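Local coordinates for protein EmGH1 (Erythrobacter marinus, PDB 5Z87) that probably hydrolyses beta-glucosidic bonds as a beta-glucosidase of glycosyl hydrolase family 3, at residues R46-L50 and F381-D387. Residues are numbered along the deposited sequence; the frame is centred on the assembly and turned at random.
Sequences RAAAL and FKCGLFD
The nearest CA atoms are those of Ala47 and Phe381, 7.2 Å apart, where a turn of helix 43-51 meets the last turn of helix 366-382. Gly384, with positive phi, ends that second helix in a Schellman motif, and the chain then turns so that Phe386 and Asp387 also face helix 43-51. Arg46 CB sits over the centre of the Phe381 ring, 3.7 Å from its centroid, in a CH-pi contact. Phe386 CE1 lies over the centre of the opposite face. The arginine bends at chi3 (66°), which lays its guanidinium obliquely against the CD1/CE1 side of Phe381, planes 45° apart. Its edge grips the carboxylate end-on in a salt bridge of two hydrogen bonds, Arg46 NH1 to Asp387 OD2 2.9 Å and Arg46 NH2 to Asp387 OD1 3.1 Å. Both oxygens use syn lone pairs. Arg46 NE also bonds Tyr36 O, and NH1 bonds Tyr222 OH. An alanine here would keep the CB contact but would probably leave Asp387 and both tyrosine oxygens without these mates. Leu50 CD2 touches both rings, 3.8 Å from Phe386 CZ. Away from the ligand pocket, helix 43-51 thus packs on the end of helix 366-382, probably among the helices around the parallel strands of the TIM-barrel domain.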
loop_
_atom_site.group_PDB
_atom_site.type_symbol
_atom_site.label_atom_id
_atom_site.label_comp_id
_atom_site.label_asym_id
_atom_site.label_seq_id
_atom_site.Cartn_x
_atom_site.Cartn_y
_atom_site.Cartn_z
ATOM N N ARG A 46 -44.404 -6.658 -14.022
ATOM C CA ARG A 46 -44.875 -7.930 -13.486
ATOM C C ARG A 46 -44.454 -8.099 -12.035
ATOM O O ARG A 46 -45.208 -8.656 -11.228
ATOM C CB ARG A 46 -44.382 -9.099 -14.342
ATOM C CG ARG A 46 -44.909 -9.057 -15.773
ATOM C CD ARG A 46 -44.289 -10.134 -16.647
ATOM N NE ARG A 46 -44.695 -11.461 -16.202
ATOM C CZ ARG A 46 -44.283 -12.597 -16.752
ATOM N NH1 ARG A 46 -43.437 -12.578 -17.775
ATOM N NH2 ARG A 46 -44.710 -13.756 -16.268
ATOM N N ALA A 47 -43.264 -7.605 -11.671
ATOM C CA ALA A 47 -42.795 -7.767 -10.290
ATOM C C ALA A 47 -43.605 -6.914 -9.322
ATOM O O ALA A 47 -43.953 -7.367 -8.226
ATOM C CB ALA A 47 -41.305 -7.421 -10.178
ATOM N N ALA A 48 -43.912 -5.673 -9.699
ATOM C CA ALA A 48 -44.767 -4.848 -8.849
ATOM C C ALA A 48 -46.141 -5.490 -8.668
ATOM O O ALA A 48 -46.657 -5.579 -7.549
ATOM C CB ALA A 48 -44.899 -3.443 -9.438
ATOM N N ALA A 49 -46.748 -5.945 -9.766
ATOM C CA ALA A 49 -48.071 -6.559 -9.665
ATOM C C ALA A 49 -48.046 -7.771 -8.738
ATOM O O ALA A 49 -48.965 -7.969 -7.932
ATOM C CB ALA A 49 -48.580 -6.940 -11.055
ATOM N N LEU A 50 -46.988 -8.578 -8.815
ATOM C CA LEU A 50 -46.905 -9.753 -7.957
ATOM C C LEU A 50 -46.669 -9.358 -6.511
ATOM O O LEU A 50 -47.266 -9.941 -5.591
ATOM C CB LEU A 50 -45.793 -10.678 -8.448
ATOM C CG LEU A 50 -45.499 -11.911 -7.589
ATOM C CD1 LEU A 50 -46.752 -12.763 -7.438
ATOM C CD2 LEU A 50 -44.335 -12.737 -8.166
ATOM N N PHE A 381 -38.444 -12.507 -13.252
ATOM C CA PHE A 381 -39.242 -12.364 -14.464
ATOM C C PHE A 381 -38.347 -12.175 -15.684
ATOM O O PHE A 381 -38.492 -12.885 -16.689
ATOM C CB PHE A 381 -40.234 -11.200 -14.309
ATOM C CG PHE A 381 -41.466 -11.556 -13.488
ATOM C CD1 PHE A 381 -42.390 -12.494 -13.960
ATOM C CD2 PHE A 381 -41.701 -10.958 -12.255
ATOM C CE1 PHE A 381 -43.519 -12.841 -13.208
ATOM C CE2 PHE A 381 -42.833 -11.289 -11.498
ATOM C CZ PHE A 381 -43.743 -12.235 -11.975
ATOM N N LYS A 382 -37.372 -11.260 -15.586
ATOM C CA LYS A 382 -36.455 -10.992 -16.695
ATOM C C LYS A 382 -35.702 -12.249 -17.139
ATOM O O LYS A 382 -35.454 -12.442 -18.338
ATOM C CB LYS A 382 -35.463 -9.888 -16.291
ATOM C CG LYS A 382 -34.474 -9.507 -17.407
ATOM C CD LYS A 382 -33.901 -8.083 -17.244
ATOM C CE LYS A 382 -33.005 -7.720 -18.419
ATOM N NZ LYS A 382 -32.398 -6.354 -18.317
ATOM N N CYS A 383 -35.315 -13.108 -16.193
ATOM C CA CYS A 383 -34.617 -14.334 -16.541
ATOM C C CYS A 383 -35.554 -15.445 -16.982
ATOM O O CYS A 383 -35.077 -16.545 -17.277
ATOM C CB CYS A 383 -33.768 -14.816 -15.361
ATOM S SG CYS A 383 -32.428 -13.644 -14.987
ATOM N N GLY A 384 -36.858 -15.191 -17.019
ATOM C CA GLY A 384 -37.802 -16.173 -17.518
ATOM C C GLY A 384 -38.151 -17.292 -16.568
ATOM O O GLY A 384 -38.713 -18.297 -17.015
ATOM N N LEU A 385 -37.841 -17.162 -15.271
ATOM C CA LEU A 385 -38.099 -18.273 -14.353
ATOM C C LEU A 385 -39.573 -18.649 -14.334
ATOM O O LEU A 385 -39.909 -19.814 -14.107
ATOM C CB LEU A 385 -37.657 -17.946 -12.921
ATOM C CG LEU A 385 -36.244 -17.433 -12.603
ATOM C CD1 LEU A 385 -35.845 -17.892 -11.219
ATOM C CD2 LEU A 385 -35.227 -17.872 -13.625
ATOM N N PHE A 386 -40.462 -17.682 -14.568
ATOM C CA PHE A 386 -41.892 -17.936 -14.477
ATOM C C PHE A 386 -42.447 -18.580 -15.739
ATOM O O PHE A 386 -43.480 -19.251 -15.675
ATOM C CB PHE A 386 -42.652 -16.629 -14.209
ATOM C CG PHE A 386 -42.437 -16.050 -12.821
ATOM C CD1 PHE A 386 -41.354 -15.211 -12.549
ATOM C CD2 PHE A 386 -43.344 -16.302 -11.804
ATOM C CE1 PHE A 386 -41.193 -14.642 -11.280
ATOM C CE2 PHE A 386 -43.178 -15.745 -10.528
ATOM C CZ PHE A 386 -42.101 -14.921 -10.266
ATOM N N ASP A 387 -41.770 -18.413 -16.872
ATOM C CA ASP A 387 -42.318 -18.740 -18.180
ATOM C C ASP A 387 -41.611 -19.908 -18.861
ATOM O O ASP A 387 -41.902 -20.186 -20.033
ATOM C CB ASP A 387 -42.255 -17.494 -19.070
ATOM C CG ASP A 387 -42.828 -16.249 -18.382
ATOM O OD1 ASP A 387 -43.882 -16.363 -17.712
ATOM O OD2 ASP A 387 -42.228 -15.158 -18.513
#